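Local coordinates for protein Alpha/beta hydrolase (PDB 4EZI) that is of unknown function but adopts the alpha/beta hydrolase fold and may hydrolyse esters, possibly as a triacylglycerol lipase, at residues Q42-N47 and K149-R154; V64-H69 and N153-P158; N107-M112 and E361-F366. All coordinates share one frame; numbering follows the deposited sequence. Where two conformers were deposited one is given.

Contact 1 of 3, residues Q42-N47 and K149-R154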
loop_
_atom_site.group_PDB
_atom_site.type_symbol
_atom_site.label_atom_id
_atom_site.label_comp_id
_atom_site.label_asym_id
_atom_site.label_seq_id
_atom_site.Cartn_x
_atom_site.Cartn_y
_atom_site.Cartn_z
ATOM N N GLN A 42 -7.693 4.374 20.698
ATOM C CA GLN A 42 -7.822 5.817 20.508
ATOM C C GLN A 42 -7.242 6.164 19.131
ATOM O O GLN A 42 -6.142 5.716 18.773
ATOM C CB GLN A 42 -7.074 6.574 21.598
ATOM C CG GLN A 42 -6.965 8.113 21.377
ATOM C CD GLN A 42 -8.269 8.878 21.472
ATOM O OE1 GLN A 42 -8.976 8.772 22.465
ATOM N NE2 GLN A 42 -8.579 9.694 20.441
ATOM N N LEU A 43 -7.982 6.977 18.377
ATOM C CA LEU A 43 -7.614 7.352 17.027
ATOM C C LEU A 43 -7.182 8.808 16.932
ATOM O O LEU A 43 -7.808 9.681 17.541
ATOM C CB LEU A 43 -8.823 7.168 16.089
ATOM C CG LEU A 43 -9.525 5.831 16.040
ATOM C CD1 LEU A 43 -10.622 5.830 14.965
ATOM C CD2 LEU A 43 -8.559 4.770 15.740
ATOM N N TYR A 44 -6.171 9.039 16.087
ATOM C CA TYR A 44 -5.688 10.368 15.747
ATOM C C TYR A 44 -5.482 10.453 14.252
ATOM O O TYR A 44 -4.927 9.527 13.638
ATOM C CB TYR A 44 -4.353 10.655 16.420
ATOM C CG TYR A 44 -4.451 10.800 17.922
ATOM C CD1 TYR A 44 -4.844 12.000 18.491
ATOM C CD2 TYR A 44 -4.146 9.748 18.759
ATOM C CE1 TYR A 44 -4.927 12.159 19.866
ATOM C CE2 TYR A 44 -4.260 9.889 20.155
ATOM C CZ TYR A 44 -4.667 11.098 20.680
ATOM O OH TYR A 44 -4.763 11.243 22.050
ATOM N N LYS A 45 -5.890 11.574 13.661
ATOM C CA LYS A 45 -5.447 11.937 12.313
ATOM C C LYS A 45 -4.278 12.895 12.453
ATOM O O LYS A 45 -4.373 13.885 13.211
ATOM C CB LYS A 45 -6.591 12.600 11.515
ATOM C CG LYS A 45 -6.146 13.227 10.199
ATOM C CD LYS A 45 -7.345 13.566 9.290
ATOM C CE LYS A 45 -8.089 14.759 9.723
ATOM N NZ LYS A 45 -7.214 15.883 9.488
ATOM N N ILE A 46 -3.184 12.596 11.757
ATOM C CA ILE A 46 -2.008 13.432 11.833
ATOM C C ILE A 46 -1.663 14.015 10.470
ATOM O O ILE A 46 -1.997 13.463 9.431
ATOM C CB ILE A 46 -0.785 12.680 12.443
ATOM C CG1 ILE A 46 -0.158 11.651 11.480
ATOM C CG2 ILE A 46 -1.145 11.992 13.764
ATOM C CD1 ILE A 46 1.136 11.006 12.066
ATOM N N ASN A 47 -0.945 15.132 10.528
ATOM C CA ASN A 47 -0.320 15.746 9.379
ATOM C C ASN A 47 1.175 15.833 9.623
ATOM O O ASN A 47 1.611 16.114 10.762
ATOM C CB ASN A 47 -0.915 17.115 9.100
ATOM C CG ASN A 47 -2.413 17.080 9.030
ATOM O OD1 ASN A 47 -3.106 17.292 10.031
ATOM N ND2 ASN A 47 -2.936 16.805 7.843
ATOM N N LYS A 149 5.640 8.004 15.599
ATOM C CA LYS A 149 6.473 7.801 16.767
ATOM C C LYS A 149 6.620 9.081 17.569
ATOM O O LYS A 149 6.679 9.044 18.801
ATOM C CB LYS A 149 7.820 7.210 16.375
ATOM C CG LYS A 149 7.670 5.749 15.889
ATOM C CD LYS A 149 8.935 5.066 15.472
ATOM C CE LYS A 149 9.668 4.532 16.696
ATOM N NZ LYS A 149 10.853 3.740 16.310
ATOM N N GLU A 150 6.720 10.208 16.878
ATOM C CA GLU A 150 6.703 11.493 17.587
ATOM C C GLU A 150 5.420 11.696 18.391
ATOM O O GLU A 150 5.449 12.178 19.537
ATOM C CB GLU A 150 6.890 12.676 16.632
ATOM C CG GLU A 150 8.243 12.726 15.932
ATOM C CD GLU A 150 8.328 13.781 14.844
ATOM O OE1 GLU A 150 7.643 14.812 14.946
ATOM O OE2 GLU A 150 9.099 13.583 13.867
ATOM N N LEU A 151 4.286 11.347 17.791
ATOM C CA LEU A 151 3.006 11.428 18.519
ATOM C C LEU A 151 3.025 10.566 19.764
ATOM O O LEU A 151 2.648 11.034 20.858
ATOM C CB LEU A 151 1.849 11.053 17.590
ATOM C CG LEU A 151 0.474 11.044 18.253
ATOM C CD1 LEU A 151 0.061 12.450 18.689
ATOM C CD2 LEU A 151 -0.550 10.390 17.305
ATOM N N ALA A 152 3.479 9.331 19.624
ATOM C CA ALA A 152 3.522 8.448 20.789
ATOM C C ALA A 152 4.419 9.035 21.876
ATOM O O ALA A 152 4.050 8.990 23.059
ATOM C CB ALA A 152 3.978 7.035 20.376
ATOM N N ASN A 153 5.542 9.655 21.500
ATOM C CA ASN A 153 6.432 10.285 22.506
ATOM C C ASN A 153 5.720 11.439 23.201
ATOM O O ASN A 153 5.800 11.587 24.421
ATOM C CB ASN A 153 7.731 10.744 21.867
ATOM C CG ASN A 153 8.695 11.360 22.874
ATOM O OD1 ASN A 153 8.815 10.892 24.011
ATOM N ND2 ASN A 153 9.393 12.410 22.453
ATOM N N ARG A 154 5.038 12.266 22.426
ATOM C CA ARG A 154 4.312 13.405 22.994
ATOM C C ARG A 154 3.209 12.971 23.952
ATOM O O ARG A 154 2.895 13.689 24.904
ATOM C CB ARG A 154 3.736 14.271 21.888
ATOM C CG ARG A 154 4.805 15.064 21.153
ATOM C CD ARG A 154 4.269 15.611 19.874
ATOM N NE ARG A 154 5.210 16.462 19.136
ATOM C CZ ARG A 154 5.315 17.787 19.238
ATOM N NH1 ARG A 154 4.572 18.473 20.102
ATOM N NH2 ARG A 154 6.189 18.433 18.476
#
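L151 reaches from its helix to the side chains of Y44 and I46 on the facing strand, and a single methyl does the touching. The leucine starts with CG anti to its own backbone N (chi1 178°), which directs the branch at the strand. L151 CB stands well back, 5.0 Å from I46 CG2, and CG is hardly nearer to that methyl. CD2 closes the gap. L151 CD2 lies 3.9 Å from Y44 CB and equally 3.9 Å from Y44 CD2, so it sits at the root of the tyrosine, approaching the ring obliquely and well short of the hydroxyl. L151 CD2 also meets I46 CG2 at 3.9 Å and thus bridges two side chains, two residues apart, on the same face of the strand. In the alpha/beta hydrolase fold seen here, this joins the antiparallel N-terminal part of the central sheet to helix 134-154, the helix that precedes strand 162-168 and the putative nucleophile elbow. Y11 of the edge strand 8-17 touches L151 as well, and its ring meets that of Y44 with the planes at about 80°. I46 also packs on A147 and M144, about one and two turns before L151.

Contact 2 of 3, residues V64-H69 and N153-P158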
loop_
_atom_site.group_PDB
_atom_site.type_symbol
_atom_site.label_atom_id
_atom_site.label_comp_id
_atom_site.label_asym_id
_atom_site.label_seq_id
_atom_site.Cartn_x
_atom_site.Cartn_y
_atom_site.Cartn_z
ATOM N N VAL A 64 -3.316 7.240 13.024
ATOM C CA VAL A 64 -2.636 6.474 14.061
ATOM C C VAL A 64 -3.684 5.970 15.055
ATOM O O VAL A 64 -4.523 6.732 15.531
ATOM C CB VAL A 64 -1.585 7.308 14.823
ATOM C CG1 VAL A 64 -0.889 6.455 15.874
ATOM C CG2 VAL A 64 -0.595 7.917 13.849
ATOM N N ALA A 65 -3.649 4.683 15.371
ATOM C CA ALA A 65 -4.580 4.049 16.296
ATOM C C ALA A 65 -3.804 3.353 17.398
ATOM O O ALA A 65 -2.941 2.528 17.121
ATOM C CB ALA A 65 -5.457 3.051 15.566
HETATM N N MSE A 66 -4.098 3.728 18.646
HETATM C CA MSE A 66 -3.353 3.292 19.825
HETATM C C MSE A 66 -4.253 2.448 20.733
HETATM O O MSE A 66 -5.211 2.980 21.311
HETATM C CB MSE A 66 -2.840 4.505 20.624
HETATM C CG MSE A 66 -1.783 5.292 19.889
HETATM SE SE MSE A 66 -1.365 6.968 20.797
HETATM C CE MSE A 66 0.019 7.658 19.618
ATOM N N PRO A 67 -3.920 1.159 20.914
ATOM C CA PRO A 67 -4.617 0.367 21.939
ATOM C C PRO A 67 -4.571 1.044 23.307
ATOM O O PRO A 67 -3.522 1.497 23.759
ATOM C CB PRO A 67 -3.841 -0.950 21.942
ATOM C CG PRO A 67 -3.284 -1.081 20.562
ATOM C CD PRO A 67 -2.974 0.332 20.139
ATOM N N ILE A 68 -5.731 1.103 23.941
ATOM C CA ILE A 68 -5.873 1.706 25.257
ATOM C C ILE A 68 -5.663 0.540 26.293
ATOM O O ILE A 68 -6.186 -0.553 26.151
ATOM C CB ILE A 68 -7.270 2.370 25.421
ATOM C CG1 ILE A 68 -7.514 3.434 24.332
ATOM C CG2 ILE A 68 -7.439 2.964 26.832
ATOM C CD1 ILE A 68 -9.017 3.806 24.171
ATOM N N HIS A 69 -4.878 0.788 27.303
ATOM C CA HIS A 69 -4.572 -0.212 28.315
ATOM C C HIS A 69 -3.884 -1.470 27.786
ATOM O O HIS A 69 -4.352 -2.592 28.017
ATOM C CB HIS A 69 -5.820 -0.635 29.095
ATOM C CG HIS A 69 -6.510 0.491 29.789
ATOM N ND1 HIS A 69 -7.878 0.536 29.952
ATOM C CD2 HIS A 69 -6.025 1.625 30.345
ATOM C CE1 HIS A 69 -8.206 1.649 30.587
ATOM N NE2 HIS A 69 -7.100 2.328 30.835
ATOM N N ASN A 153 5.542 9.655 21.500
ATOM C CA ASN A 153 6.432 10.285 22.506
ATOM C C ASN A 153 5.720 11.439 23.201
ATOM O O ASN A 153 5.800 11.587 24.421
ATOM C CB ASN A 153 7.731 10.744 21.867
ATOM C CG ASN A 153 8.695 11.360 22.874
ATOM O OD1 ASN A 153 8.815 10.892 24.011
ATOM N ND2 ASN A 153 9.393 12.410 22.453
ATOM N N ARG A 154 5.038 12.266 22.426
ATOM C CA ARG A 154 4.312 13.405 22.994
ATOM C C ARG A 154 3.209 12.971 23.952
ATOM O O ARG A 154 2.895 13.689 24.904
ATOM C CB ARG A 154 3.736 14.271 21.888
ATOM C CG ARG A 154 4.805 15.064 21.153
ATOM C CD ARG A 154 4.269 15.611 19.874
ATOM N NE ARG A 154 5.210 16.462 19.136
ATOM C CZ ARG A 154 5.315 17.787 19.238
ATOM N NH1 ARG A 154 4.572 18.473 20.102
ATOM N NH2 ARG A 154 6.189 18.433 18.476
ATOM N N LEU A 155 2.618 11.811 23.712
ATOM C CA LEU A 155 1.532 11.291 24.531
ATOM C C LEU A 155 1.985 10.328 25.622
ATOM O O LEU A 155 1.148 9.773 26.320
ATOM C CB LEU A 155 0.463 10.626 23.640
ATOM C CG LEU A 155 -0.266 11.590 22.711
ATOM C CD1 LEU A 155 -1.225 10.831 21.811
ATOM C CD2 LEU A 155 -1.035 12.619 23.555
ATOM N N HIS A 156 3.295 10.140 25.762
ATOM C CA HIS A 156 3.885 9.215 26.732
ATOM C C HIS A 156 3.345 7.806 26.546
ATOM O O HIS A 156 3.078 7.088 27.524
ATOM C CB HIS A 156 3.635 9.646 28.189
ATOM C CG HIS A 156 4.300 10.919 28.585
ATOM N ND1 HIS A 156 4.664 11.172 29.891
ATOM C CD2 HIS A 156 4.652 12.019 27.880
ATOM C CE1 HIS A 156 5.210 12.371 29.967
ATOM N NE2 HIS A 156 5.212 12.910 28.766
ATOM N N TYR A 157 3.195 7.386 25.298
ATOM C CA TYR A 157 2.670 6.059 24.981
ATOM C C TYR A 157 3.872 5.193 24.729
ATOM O O TYR A 157 4.525 5.376 23.740
ATOM C CB TYR A 157 1.806 6.153 23.727
ATOM C CG TYR A 157 1.013 4.904 23.411
ATOM C CD1 TYR A 157 -0.126 4.597 24.127
ATOM C CD2 TYR A 157 1.439 4.022 22.426
ATOM C CE1 TYR A 157 -0.869 3.481 23.839
ATOM C CE2 TYR A 157 0.710 2.904 22.140
ATOM C CZ TYR A 157 -0.442 2.626 22.848
ATOM O OH TYR A 157 -1.148 1.487 22.543
ATOM N N PRO A 158 4.207 4.283 25.647
ATOM C CA PRO A 158 5.449 3.586 25.365
ATOM C C PRO A 158 5.224 2.501 24.333
ATOM O O PRO A 158 4.241 1.834 24.345
ATOM C CB PRO A 158 5.830 2.981 26.715
ATOM C CG PRO A 158 4.521 2.805 27.399
ATOM C CD PRO A 158 3.813 4.089 27.055
#
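A Met-aromatic contact between M66 and Y157 joins the end of strand 57-67 to the turn that closes helix 134-154, at the antiparallel side of the alpha/beta hydrolase sheet. The helix finishes in a Schellman motif: H156 takes a positive phi, and its N reaches back to N153 O at 3.2 Å. The reversal brings L155 and Y157 to bear on M66, which is present as selenomethionine. Beyond CG the M66 chain is extended, and it runs along one face of the Y157 ring in the direction opposite to that of the tyrosine side chain. Two of its atoms therefore lie over the ring. M66 SE is 4.3 Å from the centroid of the Y157 ring and 18° off the ring normal, whereas M66 CB makes a CH-pi contact with it, 4.1 Å from the centroid and displaced toward the hydroxyl end. Past the aromatic group, M66 SE also meets L155 CD1 at 4.0 Å, an apolar contact that closes the far end of the M66 chain. L155 in turn leans on Y44 and Y11, and M112 touches both M66 and Y157. With chi1 at -170° the Y157 ring swings away from its backbone N and extends across to P67. There the hydroxyl packs closely against the proline ring and bonds to its carbonyl. P67 CD approaches Y157 OH to 3.2 Å; P67 N is as near but, as a proline nitrogen, has no hydrogen to offer. The bond itself runs from Y157 OH to P67 O, 2.7 Å long, arriving in the carbonyl plane on a lone pair with a C=O...O angle of 126°.

Contact 3 of 3, residues N107-M112 and E361-F366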
loop_
_atom_site.group_PDB
_atom_site.type_symbol
_atom_site.label_atom_id
_atom_site.label_comp_id
_atom_site.label_asym_id
_atom_site.label_seq_id
_atom_site.Cartn_x
_atom_site.Cartn_y
_atom_site.Cartn_z
ATOM N N ASN A 107 -7.319 -3.711 17.493
ATOM C CA ASN A 107 -8.187 -4.268 18.532
ATOM C C ASN A 107 -7.860 -5.702 18.875
ATOM O O ASN A 107 -7.983 -6.082 20.036
ATOM C CB ASN A 107 -9.665 -4.156 18.188
ATOM C CG ASN A 107 -10.091 -2.753 17.857
ATOM O OD1 ASN A 107 -9.895 -2.309 16.741
ATOM N ND2 ASN A 107 -10.722 -2.069 18.813
ATOM N N SER A 108 -7.471 -6.507 17.888
ATOM C CA SER A 108 -7.095 -7.894 18.121
ATOM C C SER A 108 -5.600 -8.026 18.407
ATOM O O SER A 108 -5.217 -8.427 19.516
ATOM C CB SER A 108 -7.515 -8.806 16.954
ATOM O OG SER A 108 -7.078 -10.124 17.189
ATOM N N ALA A 109 -4.747 -7.692 17.434
ATOM C CA ALA A 109 -3.319 -8.001 17.608
ATOM C C ALA A 109 -2.644 -7.132 18.654
ATOM O O ALA A 109 -1.602 -7.505 19.172
ATOM C CB ALA A 109 -2.575 -7.916 16.253
ATOM N N GLY A 110 -3.223 -5.979 18.965
ATOM C CA GLY A 110 -2.684 -5.083 19.979
ATOM C C GLY A 110 -1.528 -4.191 19.552
ATOM O O GLY A 110 -0.797 -3.701 20.394
ATOM N N TYR A 111 -1.397 -3.943 18.250
ATOM C CA TYR A 111 -0.341 -3.101 17.740
ATOM C C TYR A 111 -0.827 -1.673 17.578
ATOM O O TYR A 111 -1.995 -1.418 17.254
ATOM C CB TYR A 111 0.162 -3.612 16.379
ATOM C CG TYR A 111 0.634 -5.064 16.344
ATOM C CD1 TYR A 111 1.246 -5.662 17.435
ATOM C CD2 TYR A 111 0.467 -5.822 15.206
ATOM C CE1 TYR A 111 1.692 -6.979 17.379
ATOM C CE2 TYR A 111 0.893 -7.118 15.135
ATOM C CZ TYR A 111 1.497 -7.711 16.226
ATOM O OH TYR A 111 1.929 -9.021 16.135
HETATM N N MSE A 112 0.081 -0.724 17.798
HETATM C CA MSE A 112 -0.135 0.640 17.366
HETATM C C MSE A 112 -0.131 0.662 15.852
HETATM O O MSE A 112 0.874 0.290 15.245
HETATM C CB MSE A 112 0.916 1.574 17.953
HETATM C CG MSE A 112 0.709 3.027 17.473
HETATM SE SE MSE A 112 1.877 4.288 18.362
HETATM C CE MSE A 112 2.944 4.829 16.890
ATOM N N GLU A 361 -3.223 -13.979 7.155
ATOM C CA GLU A 361 -1.851 -14.456 7.050
ATOM C C GLU A 361 -0.841 -13.436 7.527
ATOM O O GLU A 361 0.167 -13.795 8.148
ATOM C CB GLU A 361 -1.509 -14.904 5.645
ATOM C CG GLU A 361 -2.333 -16.063 5.096
ATOM C CD GLU A 361 -2.214 -17.381 5.861
ATOM O OE1 GLU A 361 -1.183 -17.647 6.506
ATOM O OE2 GLU A 361 -3.174 -18.181 5.776
ATOM N N GLN A 362 -1.064 -12.166 7.198
ATOM C CA GLN A 362 -0.152 -11.109 7.647
ATOM C C GLN A 362 -0.104 -11.043 9.170
ATOM O O GLN A 362 0.973 -11.027 9.757
ATOM C CB GLN A 362 -0.572 -9.748 7.058
ATOM C CG GLN A 362 -0.387 -9.678 5.558
ATOM C CD GLN A 362 -1.046 -8.455 4.937
ATOM O OE1 GLN A 362 -2.067 -7.966 5.412
ATOM N NE2 GLN A 362 -0.466 -7.949 3.856
ATOM N N VAL A 363 -1.271 -10.994 9.794
ATOM C CA VAL A 363 -1.332 -10.954 11.262
ATOM C C VAL A 363 -0.614 -12.157 11.888
ATOM O O VAL A 363 0.163 -12.023 12.820
ATOM C CB VAL A 363 -2.802 -10.882 11.804
ATOM C CG1 VAL A 363 -2.822 -10.976 13.361
ATOM C CG2 VAL A 363 -3.507 -9.625 11.310
ATOM N N ASP A 364 -0.877 -13.335 11.336
ATOM C CA ASP A 364 -0.268 -14.556 11.864
ATOM C C ASP A 364 1.257 -14.544 11.715
ATOM O O ASP A 364 1.983 -15.007 12.600
ATOM C CB ASP A 364 -0.854 -15.781 11.197
ATOM C CG ASP A 364 -2.261 -16.094 11.645
ATOM O OD1 ASP A 364 -2.709 -15.610 12.702
ATOM O OD2 ASP A 364 -2.914 -16.894 10.939
ATOM N N PHE A 365 1.747 -14.031 10.595
ATOM C CA PHE A 365 3.177 -13.893 10.379
ATOM C C PHE A 365 3.809 -12.955 11.402
ATOM O O PHE A 365 4.844 -13.275 11.996
ATOM C CB PHE A 365 3.429 -13.392 8.964
ATOM C CG PHE A 365 4.860 -13.435 8.513
ATOM C CD1 PHE A 365 5.522 -14.640 8.349
ATOM C CD2 PHE A 365 5.543 -12.267 8.224
ATOM C CE1 PHE A 365 6.829 -14.676 7.879
ATOM C CE2 PHE A 365 6.846 -12.287 7.779
ATOM C CZ PHE A 365 7.485 -13.504 7.590
ATOM N N PHE A 366 3.171 -11.824 11.647
ATOM C CA PHE A 366 3.690 -10.880 12.617
ATOM C C PHE A 366 3.686 -11.453 14.026
ATOM O O PHE A 366 4.651 -11.288 14.784
ATOM C CB PHE A 366 2.916 -9.563 12.563
ATOM C CG PHE A 366 3.069 -8.836 11.249
ATOM C CD1 PHE A 366 4.135 -9.115 10.387
ATOM C CD2 PHE A 366 2.122 -7.906 10.852
ATOM C CE1 PHE A 366 4.267 -8.451 9.203
ATOM C CE2 PHE A 366 2.260 -7.223 9.643
ATOM C CZ PHE A 366 3.330 -7.497 8.817
#
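Y111 and F366 meet obliquely, with the phenol end of the tyrosine laid against the base of the phenylalanine and not against its ring. Y111 OH lies 3.7 Å from F366 CB and the same distance from the carbonyl carbon F366 C, while Y111 CE2 is 4.1 Å from F366 CB. The two ring planes are inclined by about 56°, but the rings do not stack: F366 places CG anti to its carbonyl carbon (chi1 -64°), so that its ring leaves the tyrosine and turns back along its own helix. One face of that ring receives Q362 O, 3.3 Å above the plane and toward the rim. From there F366 packs on I77, A193 and A195 of the central sheet, close to the putative nucleophile elbow without touching it. Y111 is held from its own segment too, since A109 CB sits 3.7 Å above the ring plane near the rim; its ring also stacks with Y164. The same A109 methyl meets V363 CG1 at 4.2 Å, a second and lighter point of contact one turn back along the helix. G110, the first residue past helix 99-108 to leave helical angles, has positive phi and lets the chain turn between A109 and Y111, both of which look toward helix 355-370. The contact thus joins the link between helix 99-108 and strand 112-116 to the C-terminal helix. Between the two segments the contact is van der Waals packing without a hydrogen bond, and polar ties come from the next turn of the helix: E370 OE1 hydrogen-bonds Y111 OH, and K367 NZ hydrogen-bonds A109 O. The tyrosine can therefore bury its ring while its hydroxyl stays satisfied.

How the contacts relate
Contacts 1 and 2 are neighbours, their centres about 7 Å apart. They share the end of helix 134-154 and use adjacent antiparallel strands, 41-51 and 57-67, joined by the backbone pairs Q42 O with M66 N and Y44 O with V64 N. Contact 3 lies about 20 Å from contact 1 and 17 Å from contact 2, centre to centre, and involves helix 355-370. The segment 107-112 is the link: M112 packs on A152, and Y111 O and G110 O pack on P67. Along the chain all three first segments precede the second ones; contacts 1 and 2 join early strands to helix 134-154, and contact 3 joins the turn before strand 112-116 to helix 355-370, late in the chain.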